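Local coordinates for PUA domain-containing protein (Archaeoglobus fulgidus DSM 4304, PDB 2Q07) that probably binds RNA and takes part in archaeosine-tRNA biosynthesis, this chain being the C-terminal part of the protein, with its PUA domain, at residues A[215-220]-A[259-264]; A[99-104]-A[129-134]; A[49-54]-A[146-151]; A[170-175]-A[191-196]; A[61-64]-A[69-72]. All blocks are in the same frame, centred on the assembly; numbering follows the deposited sequence.

Interaction 1. Residues A[215-220]-A[259-264]; sequences LDIYEK and NDVVVF
Ile-217 and Val-261 meet where the pre-PUA region leans on the PUA domain, and their contact illustrates how two sheets can be joined by aliphatic side chains instead of strand pairing. The strands run almost parallel, at 11°, but their axes are 8.6 Å apart, a spacing filled by side chains.

The apolar contacts come first. Ile-217 places CG1 between its backbone N and carbonyl carbon (chi1 58°) and then extends, so that CD1 reaches 4.0 Å from Val-261 CG1. The same CD1 lies 4.3 Å from Val-263 CG2, two residues farther along the strand and on the same side of it. The side chains of Ile-217 and Val-261 slide past one another in opposite directions, so they touch along their flanks. The other branch of Val-261 also takes part: CG2 rests 3.9 Å from the carbonyl O of Leu-215. Behind the interface, Leu-215 and Ile-217 pack on helix 168-181, while Val-261 touches Val-272 of its own sheet.

The polar contribution lies beside this patch. Asp-216, whose CB points away from 259-264, forms a salt bridge through OD2 with Arg-295 of the PUA strand 289-297.

The chemistry thus divides the work along strand 214-217: buried methyl groups fill the junction through shape, while an adjacent carboxylate supplies a charged link between the same two domains.

Interaction 2. Residues A[99-104]-A[129-134]; sequences FVAGWL and ERVEDE
Two neighbouring helices on one face of an alpha/beta sheet, 94-111 and 123-132, pack here through Ala-101 and Val-131. Small residues let helices approach closely, and this pair is a clear example: the CA atoms of Ala-101 and Val-131 are 5.9 Å apart. With only a methyl group projecting from Ala-101, the valine can reach the helix backbone itself. Its CG2 lies 3.5 Å from Ala-101 O and 3.9 Å from Ala-101 CB. Val-131 holds CG1 anti to its backbone N (chi1 -178°), which leaves CG2 beside that N as the branch that does the touching.

Leu-104, one turn beyond Ala-101, closes the next side of the site. Its CD2 stands 4.1 Å from Val-131 CG2, the two side chains crossing at about a right angle. Val-131 also touches Lys-105 and Ile-108. Its four neighbours on helix 94-111 therefore follow the i, i+3, i+4, i+7 spacing of a hole in knobs-into-holes packing, with the valine as the knob. Helix 123-132 itself is the connection of a beta-alpha-beta crossover, linking the adjacent parallel strands 115-118 and 138-141, so the contact sets this crossover helix against its neighbour in the layer.

Arg-130 has a divided role. Its CB lies 3.8 Å from Ala-101 CB, whereas the chain bends at chi2 (-67°) and carries the guanidinium group to a salt bridge between NH2 and Glu-94. At the other end, Glu-134 OE1 forms a salt bridge with Lys-105 NZ, placing a second charged link between the helix 94-111 and the end of 129-134.

Interaction 3. Residues A[49-54]-A[146-151]; sequences HRALRS and DVLSDE
The peptide carbonyl of Val-147 is the flat group that meets Leu-52 across this contact, with its O 4.0 Å from the CD2 methyl. That same O accepts a hydrogen bond from His-119 NE2, so the apolar neighbour does not leave it without a partner. A second flat group, the carboxylate of Asp-146, shapes the turn from within: its OD1 takes the N-H of Leu-148 at 2.9 Å, on the anti side and 32° out of the carboxylate plane. This is an Asx turn, set within a type I beta turn from Asp-146 to Ser-149.

The turn presents Leu-148 to the helix. Its CD1 lies 3.6 Å from Leu-52 CG, the two leucines crossing obliquely, while its CD2 reaches 4.3 Å to Ala-51 CB. Leu-52 has an unusual chi1 of -105°, which swings its branched end toward the turn.

Ser-149 then N-caps the following helix, its OG bonding to Ser-152 N. The contact therefore packs helix 47-55 against the lead-in to helix 150-160. Leu-52 also touches Leu-35 of strand 31-36, so its side chain bridges the central sheet and the more exposed turn.

Interaction 4. Residues A[170-175]-A[191-196]; sequences RRILEH and GRYPEL
This is a buried apolar contact between a helix and a tight turn: Ile-172 and Leu-173 of helix 168-181 receive Tyr-193 and Leu-196 from the connection between strands 188-190 and 197-200. It shows how a loop without regular secondary structure can still deliver two side chains to a helix when its backbone is folded by tight turns.

Ile-172 directs CD1 to the outer end of the tyrosine ring, 3.8 Å from Tyr-193 CE1 and 3.9 Å from Tyr-193 OH, the two side chains crossing at about a right angle. Tyr-193 has CG anti to its backbone N (chi1 -164°), which sends the ring back toward the helix. Several neighbours hold the ring: Pro-194 CB sits 3.8 Å above one face, offset toward the rim, the ring of Tyr-169 meets it nearly parallel, and OH hydrogen-bonds to Glu-76.

The second pair is simpler. Leu-173 CD2 lies 4.0 Å from Leu-196 CB, and both leucines touch Val-208 of the sheet.

On the helix, His-175 ND1 donates to Arg-171 O at 2.8 Å, from above the carbonyl plane. The backbone N of His-175 reaches the same oxygen from the opposite face, so two donors grip it.

The peptide bond before Pro-194 is cis, and Glu-195 N bonds to Arg-192 O at 2.8 Å, giving a type VI turn. An inverse gamma turn centred on Glu-195 follows. The whole is an aromatic-cis-proline turn serving as a hairpin connection, packed against the helix that lies on the antiparallel sheet of the pre-PUA region.

Interaction 5. Residues A[61-64]-A[69-72]; sequences NEII and LVVP
Ile-64 and Val-71 satisfy each other's backbone in a reciprocal pair of hydrogen bonds. Ile-64 N donates to Val-71 O at 2.9 Å, almost straight at 171°, although it is tilted 35° from the carbonyl plane. The return bond, Val-71 N to Ile-64 O, spans 3.0 Å and lies in the carbonyl plane.

The next pair, Ile-63 with Pro-72, is non-hydrogen-bonded, a site where the backbone N of the outer residue points away from its partner. Proline's missing N-H therefore costs this ladder no bond. Weaker CA-H...O contacts lie at this pair, from Pro-72 CA to Glu-62 O and from Ile-63 CA to Val-71 O, both 3.6 Å, and the ladder continues with a backbone hydrogen bond between Glu-62 and Arg-73. Together the strands form an antiparallel beta hairpin in which 70-72 is an outermost strand of the mixed sheet. Strand 61-65 is paired on its other side too, with Ile-63 bonding to the backbone of Leu-33 and Leu-35.

Side chains sort by face. On the face of Ile-63 and Pro-72, Ile-63 CG2 meets Val-70 CG1 at 3.8 Å. Ile-64 and Val-71 occupy the opposite face, where Ile-64 CD1 approaches Val-71 O at 3.6 Å. The buried carboxylate of Glu-62 has a partner for each oxygen: OE1 forms a salt bridge with Arg-53 NH2, and OE2 another with Arg-73 NH1. This double pairing would be expected to stabilise its negative charge.

Interactions 2, 3 and 5 all belong to the alpha/beta part of the chain. Interaction 5 lies in the sheet and alone is built on backbone hydrogen bonds across its segments; Val-70 and Ile-63 pack against Leu-104 of interaction 2 on one face, while His-49 of interaction 3 meets Ile-64 on the other. Interaction 3 is only partly buried and more peripheral. Interaction 4 uses helix 168-181 directly, and strand 214-217 of interaction 1 packs on the same helix, Leu-215 CD1 lying 3.9 Å from Leu-173 O. Both are buried and apolar, but 4 works within one region whereas 1 joins two. Interactions 1 and 2 stand on opposite sides of the chain's centre, their centres about 36 Å apart.

Interaction 1. Residues A[215-220]-A[259-264]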
# COMPACT_ATOMS: atom_id res chain seq x y z
N LEU A 215 -7.15 -2.88 -4.04
CA LEU A 215 -7.11 -3.80 -5.17
C LEU A 215 -8.41 -4.56 -5.34
O LEU A 215 -8.99 -5.00 -4.36
CB LEU A 215 -6.00 -4.84 -4.99
CG LEU A 215 -4.55 -4.53 -5.34
CD1 LEU A 215 -3.71 -5.77 -5.09
CD2 LEU A 215 -4.44 -4.10 -6.79
N ASP A 216 -8.85 -4.68 -6.58
CA ASP A 216 -10.04 -5.47 -6.87
C ASP A 216 -9.39 -6.75 -7.38
O ASP A 216 -8.37 -6.69 -8.07
CB ASP A 216 -10.87 -4.83 -8.00
CG ASP A 216 -12.26 -5.44 -8.09
OD1 ASP A 216 -12.48 -6.50 -7.48
OD2 ASP A 216 -13.13 -4.86 -8.78
N ILE A 217 -9.95 -7.91 -7.03
CA ILE A 217 -9.38 -9.19 -7.47
C ILE A 217 -10.36 -9.99 -8.32
O ILE A 217 -11.57 -9.80 -8.21
CB ILE A 217 -8.98 -10.08 -6.28
CG1 ILE A 217 -10.21 -10.34 -5.40
CG2 ILE A 217 -7.85 -9.43 -5.49
CD1 ILE A 217 -9.99 -11.35 -4.28
N TYR A 218 -9.83 -10.88 -9.15
CA TYR A 218 -10.68 -11.70 -10.01
C TYR A 218 -10.66 -13.19 -9.70
O TYR A 218 -10.30 -13.58 -8.60
CB TYR A 218 -10.36 -11.38 -11.47
CG TYR A 218 -10.59 -9.90 -11.73
CD1 TYR A 218 -9.56 -8.97 -11.53
CD2 TYR A 218 -11.86 -9.41 -12.04
CE1 TYR A 218 -9.80 -7.59 -11.64
CE2 TYR A 218 -12.11 -8.04 -12.15
CZ TYR A 218 -11.08 -7.14 -11.95
OH TYR A 218 -11.31 -5.79 -12.03
N GLU A 219 -11.05 -14.03 -10.66
CA GLU A 219 -11.17 -15.47 -10.43
C GLU A 219 -10.05 -16.29 -9.79
O GLU A 219 -10.27 -16.95 -8.78
CB GLU A 219 -11.61 -16.18 -11.71
CG GLU A 219 -12.37 -17.48 -11.41
CD GLU A 219 -12.63 -18.34 -12.65
OE1 GLU A 219 -12.86 -17.78 -13.74
OE2 GLU A 219 -12.62 -19.59 -12.52
N LYS A 220 -8.87 -16.28 -10.39
CA LYS A 220 -7.74 -17.06 -9.89
C LYS A 220 -7.36 -16.75 -8.45
O LYS A 220 -7.13 -17.66 -7.66
CB LYS A 220 -6.52 -16.87 -10.79
CG LYS A 220 -6.85 -16.41 -12.20
CD LYS A 220 -7.44 -15.00 -12.16
CE LYS A 220 -7.99 -14.55 -13.49
NZ LYS A 220 -8.76 -13.30 -13.27
N ASN A 259 -14.95 -2.80 5.33
CA ASN A 259 -14.52 -2.57 3.95
C ASN A 259 -13.54 -3.57 3.33
O ASN A 259 -12.85 -3.25 2.37
CB ASN A 259 -13.94 -1.15 3.80
CG ASN A 259 -14.26 -0.52 2.45
OD1 ASN A 259 -13.77 0.56 2.12
ND2 ASN A 259 -15.10 -1.19 1.66
N ASP A 260 -13.48 -4.79 3.87
CA ASP A 260 -12.57 -5.79 3.31
C ASP A 260 -13.15 -6.50 2.09
O ASP A 260 -14.36 -6.66 1.97
CB ASP A 260 -12.23 -6.86 4.36
CG ASP A 260 -11.10 -6.44 5.28
OD1 ASP A 260 -10.43 -5.43 4.97
OD2 ASP A 260 -10.89 -7.12 6.30
N VAL A 261 -12.27 -6.89 1.17
CA VAL A 261 -12.69 -7.63 -0.01
C VAL A 261 -12.77 -9.07 0.49
O VAL A 261 -11.81 -9.59 1.08
CB VAL A 261 -11.66 -7.54 -1.16
CG1 VAL A 261 -12.04 -8.51 -2.28
CG2 VAL A 261 -11.62 -6.14 -1.72
N VAL A 262 -13.92 -9.71 0.28
CA VAL A 262 -14.10 -11.07 0.73
C VAL A 262 -14.53 -11.96 -0.43
O VAL A 262 -14.99 -11.48 -1.46
CB VAL A 262 -15.17 -11.16 1.85
CG1 VAL A 262 -14.77 -10.28 3.03
CG2 VAL A 262 -16.54 -10.75 1.32
N VAL A 263 -14.36 -13.26 -0.26
CA VAL A 263 -14.74 -14.22 -1.27
C VAL A 263 -15.84 -15.08 -0.68
O VAL A 263 -15.60 -15.87 0.24
CB VAL A 263 -13.55 -15.12 -1.65
CG1 VAL A 263 -14.00 -16.23 -2.59
CG2 VAL A 263 -12.45 -14.28 -2.29
N PHE A 264 -17.06 -14.92 -1.19
CA PHE A 264 -18.21 -15.69 -0.73
C PHE A 264 -18.37 -16.94 -1.59
O PHE A 264 -17.82 -17.01 -2.69
CB PHE A 264 -19.48 -14.83 -0.79
CG PHE A 264 -19.83 -14.34 -2.18
CD1 PHE A 264 -20.54 -15.16 -3.07
CD2 PHE A 264 -19.47 -13.06 -2.59
CE1 PHE A 264 -20.87 -14.71 -4.35
CE2 PHE A 264 -19.80 -12.60 -3.85
CZ PHE A 264 -20.50 -13.42 -4.74

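Interaction 2. Residues A[99-104]-A[129-134]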
# COMPACT_ATOMS: atom_id res chain seq x y z
N PHE A 99 4.84 12.60 16.86
CA PHE A 99 4.02 11.52 16.34
C PHE A 99 4.52 11.00 14.99
O PHE A 99 4.61 9.79 14.79
CB PHE A 99 2.56 11.97 16.18
CG PHE A 99 1.63 10.88 15.72
CD1 PHE A 99 1.16 9.92 16.61
CD2 PHE A 99 1.24 10.80 14.39
CE1 PHE A 99 0.29 8.91 16.19
CE2 PHE A 99 0.38 9.79 13.95
CZ PHE A 99 -0.09 8.84 14.86
N VAL A 100 4.83 11.90 14.06
CA VAL A 100 5.31 11.47 12.75
C VAL A 100 6.68 10.78 12.85
O VAL A 100 6.94 9.80 12.15
CB VAL A 100 5.39 12.64 11.75
CG1 VAL A 100 5.87 12.12 10.41
CG2 VAL A 100 4.02 13.28 11.57
N ALA A 101 7.56 11.30 13.71
CA ALA A 101 8.88 10.71 13.90
C ALA A 101 8.75 9.28 14.41
O ALA A 101 9.46 8.38 13.97
CB ALA A 101 9.68 11.55 14.89
N GLY A 102 7.83 9.07 15.35
CA GLY A 102 7.62 7.75 15.92
C GLY A 102 7.33 6.70 14.86
O GLY A 102 7.97 5.65 14.84
N TRP A 103 6.39 7.00 13.96
CA TRP A 103 6.06 6.07 12.89
C TRP A 103 7.13 5.95 11.82
O TRP A 103 7.44 4.84 11.36
CB TRP A 103 4.71 6.44 12.26
CG TRP A 103 3.57 5.99 13.14
CD1 TRP A 103 2.72 6.77 13.85
CD2 TRP A 103 3.24 4.63 13.47
NE1 TRP A 103 1.88 5.99 14.62
CE2 TRP A 103 2.18 4.67 14.40
CE3 TRP A 103 3.74 3.38 13.06
CZ2 TRP A 103 1.61 3.51 14.94
CZ3 TRP A 103 3.17 2.23 13.60
CH2 TRP A 103 2.11 2.30 14.53
N LEU A 104 7.73 7.08 11.44
CA LEU A 104 8.78 7.06 10.43
C LEU A 104 9.92 6.14 10.88
O LEU A 104 10.45 5.36 10.08
CB LEU A 104 9.33 8.47 10.17
CG LEU A 104 10.57 8.52 9.26
CD1 LEU A 104 10.22 7.98 7.86
CD2 LEU A 104 11.08 9.96 9.16
N GLU A 129 15.35 14.66 11.85
CA GLU A 129 16.36 14.91 12.86
C GLU A 129 16.04 14.15 14.14
O GLU A 129 16.94 13.64 14.80
CB GLU A 129 16.48 16.41 13.13
CG GLU A 129 17.38 17.11 12.12
CD GLU A 129 17.28 18.61 12.18
OE1 GLU A 129 17.28 19.16 13.30
OE2 GLU A 129 17.19 19.25 11.10
N ARG A 130 14.75 14.05 14.48
CA ARG A 130 14.34 13.33 15.67
C ARG A 130 14.69 11.85 15.57
O ARG A 130 15.15 11.24 16.53
CB ARG A 130 12.82 13.44 15.88
CG ARG A 130 12.32 14.78 16.35
CD ARG A 130 12.79 15.10 17.77
NE ARG A 130 11.92 16.10 18.41
CZ ARG A 130 10.72 15.83 18.91
NH1 ARG A 130 10.24 14.59 18.86
NH2 ARG A 130 9.99 16.79 19.46
N VAL A 131 14.48 11.28 14.38
CA VAL A 131 14.75 9.86 14.14
C VAL A 131 16.23 9.53 14.00
O VAL A 131 16.69 8.49 14.47
CB VAL A 131 14.04 9.38 12.86
CG1 VAL A 131 14.30 7.90 12.66
CG2 VAL A 131 12.54 9.66 12.93
N GLU A 132 16.97 10.41 13.34
CA GLU A 132 18.39 10.21 13.13
C GLU A 132 19.10 9.78 14.41
O GLU A 132 19.90 8.85 14.38
CB GLU A 132 19.05 11.48 12.59
CG GLU A 132 20.54 11.33 12.33
CD GLU A 132 21.22 12.64 11.95
OE1 GLU A 132 22.44 12.61 11.70
OE2 GLU A 132 20.54 13.69 11.90
N ASP A 133 18.80 10.45 15.51
CA ASP A 133 19.44 10.15 16.79
C ASP A 133 19.04 8.81 17.42
O ASP A 133 19.64 8.38 18.40
CB ASP A 133 19.14 11.25 17.82
CG ASP A 133 19.57 12.64 17.35
OD1 ASP A 133 20.66 12.78 16.76
OD2 ASP A 133 18.81 13.60 17.60
N GLU A 134 18.03 8.15 16.86
CA GLU A 134 17.58 6.89 17.44
C GLU A 134 17.80 5.65 16.58
O GLU A 134 17.54 4.54 17.03
CB GLU A 134 16.10 7.01 17.80
CG GLU A 134 15.74 8.31 18.50
CD GLU A 134 14.30 8.35 18.95
OE1 GLU A 134 13.44 7.80 18.23
OE2 GLU A 134 14.02 8.94 20.02

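Interaction 3. Residues A[49-54]-A[146-151]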
# COMPACT_ATOMS: atom_id res chain seq x y z
N HIS A 49 7.37 15.08 -7.44
CA HIS A 49 7.95 13.75 -7.53
C HIS A 49 8.32 13.39 -8.97
O HIS A 49 9.38 12.83 -9.22
CB HIS A 49 7.00 12.70 -6.93
CG HIS A 49 6.94 12.74 -5.44
ND1 HIS A 49 6.80 11.61 -4.66
CD2 HIS A 49 7.04 13.79 -4.58
CE1 HIS A 49 6.83 11.96 -3.39
NE2 HIS A 49 6.97 13.27 -3.31
N ARG A 50 7.47 13.75 -9.93
CA ARG A 50 7.80 13.46 -11.32
C ARG A 50 9.05 14.21 -11.79
O ARG A 50 9.92 13.63 -12.45
CB ARG A 50 6.61 13.78 -12.23
CG ARG A 50 5.56 12.69 -12.25
CD ARG A 50 4.43 12.98 -13.22
NE ARG A 50 3.56 14.07 -12.78
CZ ARG A 50 3.52 15.28 -13.34
NH1 ARG A 50 4.30 15.56 -14.37
NH2 ARG A 50 2.69 16.20 -12.86
N ALA A 51 9.16 15.49 -11.44
CA ALA A 51 10.33 16.28 -11.82
C ALA A 51 11.59 15.66 -11.23
O ALA A 51 12.61 15.51 -11.91
CB ALA A 51 10.18 17.72 -11.32
N LEU A 52 11.52 15.29 -9.96
CA LEU A 52 12.65 14.66 -9.28
C LEU A 52 13.09 13.37 -9.96
O LEU A 52 14.26 13.21 -10.32
CB LEU A 52 12.28 14.36 -7.83
CG LEU A 52 12.87 15.28 -6.77
CD1 LEU A 52 12.32 14.92 -5.39
CD2 LEU A 52 14.39 15.15 -6.80
N ARG A 53 12.15 12.45 -10.14
CA ARG A 53 12.45 11.18 -10.77
C ARG A 53 12.85 11.35 -12.23
O ARG A 53 13.34 10.42 -12.87
CB ARG A 53 11.25 10.24 -10.64
CG ARG A 53 11.06 9.78 -9.22
CD ARG A 53 9.80 8.97 -9.02
NE ARG A 53 10.05 7.87 -8.10
CZ ARG A 53 10.48 6.67 -8.47
NH1 ARG A 53 10.70 6.42 -9.75
NH2 ARG A 53 10.72 5.73 -7.57
N SER A 54 12.63 12.55 -12.75
CA SER A 54 12.97 12.86 -14.12
C SER A 54 14.45 13.25 -14.22
O SER A 54 15.13 12.95 -15.21
CB SER A 54 12.10 14.01 -14.62
OG SER A 54 12.50 14.41 -15.92
N ASP A 146 15.55 24.14 -1.51
CA ASP A 146 14.75 23.61 -2.62
C ASP A 146 15.11 22.16 -2.93
O ASP A 146 16.27 21.84 -3.16
CB ASP A 146 15.01 24.47 -3.87
CG ASP A 146 13.89 24.39 -4.88
OD1 ASP A 146 13.33 23.29 -5.09
OD2 ASP A 146 13.57 25.45 -5.48
N VAL A 147 14.12 21.28 -2.93
CA VAL A 147 14.38 19.87 -3.21
C VAL A 147 14.67 19.64 -4.70
O VAL A 147 15.26 18.63 -5.09
CB VAL A 147 13.18 18.98 -2.78
CG1 VAL A 147 13.06 18.96 -1.27
CG2 VAL A 147 11.89 19.49 -3.40
N LEU A 148 14.30 20.62 -5.53
CA LEU A 148 14.47 20.55 -6.98
C LEU A 148 15.58 21.43 -7.58
O LEU A 148 15.65 21.59 -8.79
CB LEU A 148 13.14 20.88 -7.65
CG LEU A 148 12.09 19.79 -7.90
CD1 LEU A 148 12.04 18.78 -6.77
CD2 LEU A 148 10.73 20.45 -8.09
N SER A 149 16.45 22.01 -6.75
CA SER A 149 17.52 22.85 -7.27
C SER A 149 18.64 22.00 -7.87
O SER A 149 18.79 20.83 -7.53
CB SER A 149 18.10 23.74 -6.16
OG SER A 149 18.76 22.96 -5.18
N ASP A 150 19.43 22.58 -8.77
CA ASP A 150 20.52 21.84 -9.40
C ASP A 150 21.51 21.33 -8.36
O ASP A 150 22.14 20.29 -8.54
CB ASP A 150 21.27 22.71 -10.41
CG ASP A 150 20.36 23.27 -11.49
OD1 ASP A 150 19.49 22.53 -11.99
OD2 ASP A 150 20.53 24.46 -11.83
N GLU A 151 21.66 22.08 -7.28
CA GLU A 151 22.57 21.70 -6.22
C GLU A 151 22.00 20.53 -5.43
O GLU A 151 22.72 19.59 -5.09
CB GLU A 151 22.80 22.90 -5.30
CG GLU A 151 23.73 22.63 -4.14
CD GLU A 151 23.99 23.88 -3.32
OE1 GLU A 151 24.69 24.78 -3.83
OE2 GLU A 151 23.49 23.97 -2.18

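Interaction 4. Residues A[170-175]-A[191-196]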
# COMPACT_ATOMS: atom_id res chain seq x y z
N ARG A 170 5.54 -3.21 -9.86
CA ARG A 170 5.31 -4.57 -9.39
C ARG A 170 5.37 -4.64 -7.86
O ARG A 170 4.58 -5.35 -7.23
CB ARG A 170 6.35 -5.51 -10.01
CG ARG A 170 6.46 -6.88 -9.34
CD ARG A 170 7.21 -7.85 -10.24
NE ARG A 170 6.46 -8.05 -11.48
CZ ARG A 170 6.99 -8.53 -12.60
NH1 ARG A 170 8.27 -8.87 -12.65
NH2 ARG A 170 6.23 -8.65 -13.69
N ARG A 171 6.29 -3.89 -7.25
CA ARG A 171 6.42 -3.88 -5.80
C ARG A 171 5.15 -3.31 -5.16
O ARG A 171 4.68 -3.79 -4.13
CB ARG A 171 7.63 -3.04 -5.36
CG ARG A 171 8.84 -3.85 -4.93
CD ARG A 171 9.69 -4.24 -6.11
NE ARG A 171 10.81 -5.09 -5.72
CZ ARG A 171 11.91 -5.26 -6.44
NH1 ARG A 171 12.04 -4.62 -7.60
NH2 ARG A 171 12.88 -6.07 -6.02
N ILE A 172 4.61 -2.27 -5.79
CA ILE A 172 3.39 -1.62 -5.31
C ILE A 172 2.21 -2.59 -5.31
O ILE A 172 1.49 -2.70 -4.33
CB ILE A 172 3.02 -0.41 -6.21
CG1 ILE A 172 3.99 0.75 -5.96
CG2 ILE A 172 1.62 0.04 -5.94
CD1 ILE A 172 3.76 1.95 -6.87
N LEU A 173 2.02 -3.28 -6.43
CA LEU A 173 0.93 -4.23 -6.56
C LEU A 173 1.13 -5.40 -5.60
O LEU A 173 0.18 -5.85 -4.96
CB LEU A 173 0.83 -4.73 -8.01
CG LEU A 173 0.31 -3.75 -9.07
CD1 LEU A 173 0.40 -4.40 -10.45
CD2 LEU A 173 -1.13 -3.36 -8.76
N GLU A 174 2.37 -5.87 -5.48
CA GLU A 174 2.66 -6.98 -4.57
C GLU A 174 2.36 -6.56 -3.13
O GLU A 174 1.83 -7.35 -2.35
CB GLU A 174 4.12 -7.42 -4.67
CG GLU A 174 4.51 -7.91 -6.05
CD GLU A 174 5.96 -8.36 -6.13
OE1 GLU A 174 6.84 -7.69 -5.54
OE2 GLU A 174 6.23 -9.38 -6.80
N HIS A 175 2.70 -5.32 -2.78
CA HIS A 175 2.47 -4.83 -1.42
C HIS A 175 0.99 -4.64 -1.12
O HIS A 175 0.58 -4.78 0.03
CB HIS A 175 3.21 -3.51 -1.17
CG HIS A 175 4.62 -3.69 -0.71
ND1 HIS A 175 5.62 -4.17 -1.53
CD2 HIS A 175 5.20 -3.49 0.50
CE1 HIS A 175 6.74 -4.27 -0.85
NE2 HIS A 175 6.52 -3.86 0.39
N GLY A 191 -1.28 -1.15 -17.62
CA GLY A 191 -2.07 0.04 -17.34
C GLY A 191 -1.24 1.28 -17.10
O GLY A 191 -0.02 1.21 -16.96
N ARG A 192 -1.89 2.44 -17.06
CA ARG A 192 -1.19 3.69 -16.81
C ARG A 192 -1.40 4.11 -15.36
O ARG A 192 -2.53 4.23 -14.89
CB ARG A 192 -1.70 4.79 -17.77
CG ARG A 192 -3.20 5.00 -17.75
CD ARG A 192 -3.70 5.77 -18.98
NE ARG A 192 -3.37 5.08 -20.23
CZ ARG A 192 -3.89 5.39 -21.42
NH1 ARG A 192 -4.77 6.37 -21.53
NH2 ARG A 192 -3.52 4.71 -22.50
N TYR A 193 -0.29 4.30 -14.65
CA TYR A 193 -0.33 4.69 -13.24
C TYR A 193 -1.29 5.87 -13.04
O TYR A 193 -1.31 6.79 -13.84
CB TYR A 193 1.07 5.09 -12.77
CG TYR A 193 1.22 5.14 -11.27
CD1 TYR A 193 1.49 3.98 -10.54
CD2 TYR A 193 1.06 6.34 -10.56
CE1 TYR A 193 1.61 4.01 -9.15
CE2 TYR A 193 1.17 6.38 -9.17
CZ TYR A 193 1.45 5.21 -8.47
OH TYR A 193 1.61 5.25 -7.10
N PRO A 194 -2.08 5.86 -11.95
CA PRO A 194 -2.19 4.87 -10.87
C PRO A 194 -3.14 3.70 -11.14
O PRO A 194 -3.40 2.88 -10.24
CB PRO A 194 -2.65 5.71 -9.69
CG PRO A 194 -3.61 6.65 -10.35
CD PRO A 194 -2.88 7.06 -11.63
N GLU A 195 -3.66 3.60 -12.36
CA GLU A 195 -4.59 2.53 -12.71
C GLU A 195 -3.85 1.30 -13.19
O GLU A 195 -3.99 0.89 -14.35
CB GLU A 195 -5.56 3.01 -13.79
CG GLU A 195 -6.27 4.31 -13.45
CD GLU A 195 -7.29 4.71 -14.50
OE1 GLU A 195 -6.94 4.71 -15.70
OE2 GLU A 195 -8.44 5.02 -14.12
N LEU A 196 -3.08 0.69 -12.30
CA LEU A 196 -2.29 -0.49 -12.62
C LEU A 196 -3.13 -1.76 -12.58
O LEU A 196 -4.16 -1.82 -11.91
CB LEU A 196 -1.13 -0.63 -11.62
CG LEU A 196 -0.13 0.51 -11.50
CD1 LEU A 196 0.86 0.22 -10.38
CD2 LEU A 196 0.60 0.69 -12.82

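Interaction 5. Residues A[61-64]-A[69-72]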
# COMPACT_ATOMS: atom_id res chain seq x y z
N ASN A 61 14.44 2.51 -2.08
CA ASN A 61 13.10 2.60 -1.51
C ASN A 61 12.77 4.04 -1.18
O ASN A 61 13.66 4.85 -0.92
CB ASN A 61 13.02 1.74 -0.25
CG ASN A 61 12.71 0.29 -0.57
OD1 ASN A 61 11.55 -0.08 -0.78
ND2 ASN A 61 13.75 -0.55 -0.61
N GLU A 62 11.47 4.36 -1.18
CA GLU A 62 11.02 5.72 -0.91
C GLU A 62 9.95 5.77 0.17
O GLU A 62 9.08 4.92 0.24
CB GLU A 62 10.44 6.34 -2.18
CG GLU A 62 11.43 6.56 -3.31
CD GLU A 62 10.74 6.67 -4.67
OE1 GLU A 62 10.06 5.70 -5.07
OE2 GLU A 62 10.87 7.72 -5.33
N ILE A 63 10.03 6.79 1.01
CA ILE A 63 9.03 6.98 2.04
C ILE A 63 8.66 8.45 1.94
O ILE A 63 9.52 9.32 1.96
CB ILE A 63 9.58 6.66 3.43
CG1 ILE A 63 9.85 5.15 3.55
CG2 ILE A 63 8.60 7.13 4.50
CD1 ILE A 63 10.44 4.73 4.86
N ILE A 64 7.37 8.72 1.81
CA ILE A 64 6.88 10.08 1.73
C ILE A 64 6.47 10.55 3.13
O ILE A 64 5.62 9.92 3.77
CB ILE A 64 5.65 10.19 0.78
CG1 ILE A 64 6.08 9.89 -0.66
CG2 ILE A 64 5.02 11.59 0.89
CD1 ILE A 64 6.17 8.42 -0.99
N LEU A 69 0.13 10.90 8.38
CA LEU A 69 0.67 9.72 7.71
C LEU A 69 2.09 9.74 7.17
O LEU A 69 2.54 10.69 6.54
CB LEU A 69 -0.28 9.29 6.58
CG LEU A 69 -1.64 8.73 6.98
CD1 LEU A 69 -2.43 8.40 5.73
CD2 LEU A 69 -1.47 7.47 7.84
N VAL A 70 2.78 8.64 7.45
CA VAL A 70 4.12 8.37 6.97
C VAL A 70 3.78 7.27 5.97
O VAL A 70 3.17 6.27 6.34
CB VAL A 70 5.00 7.79 8.07
CG1 VAL A 70 6.32 7.34 7.47
CG2 VAL A 70 5.21 8.82 9.18
N VAL A 71 4.20 7.43 4.72
CA VAL A 71 3.83 6.47 3.69
C VAL A 71 4.90 5.86 2.78
O VAL A 71 5.49 6.56 1.97
CB VAL A 71 2.77 7.08 2.74
CG1 VAL A 71 2.29 6.04 1.74
CG2 VAL A 71 1.61 7.64 3.55
N PRO A 72 5.18 4.56 2.93
CA PRO A 72 6.18 3.96 2.06
C PRO A 72 5.55 4.05 0.66
O PRO A 72 4.34 3.86 0.51
CB PRO A 72 6.26 2.52 2.56
CG PRO A 72 6.02 2.69 4.04
CD PRO A 72 4.87 3.67 4.07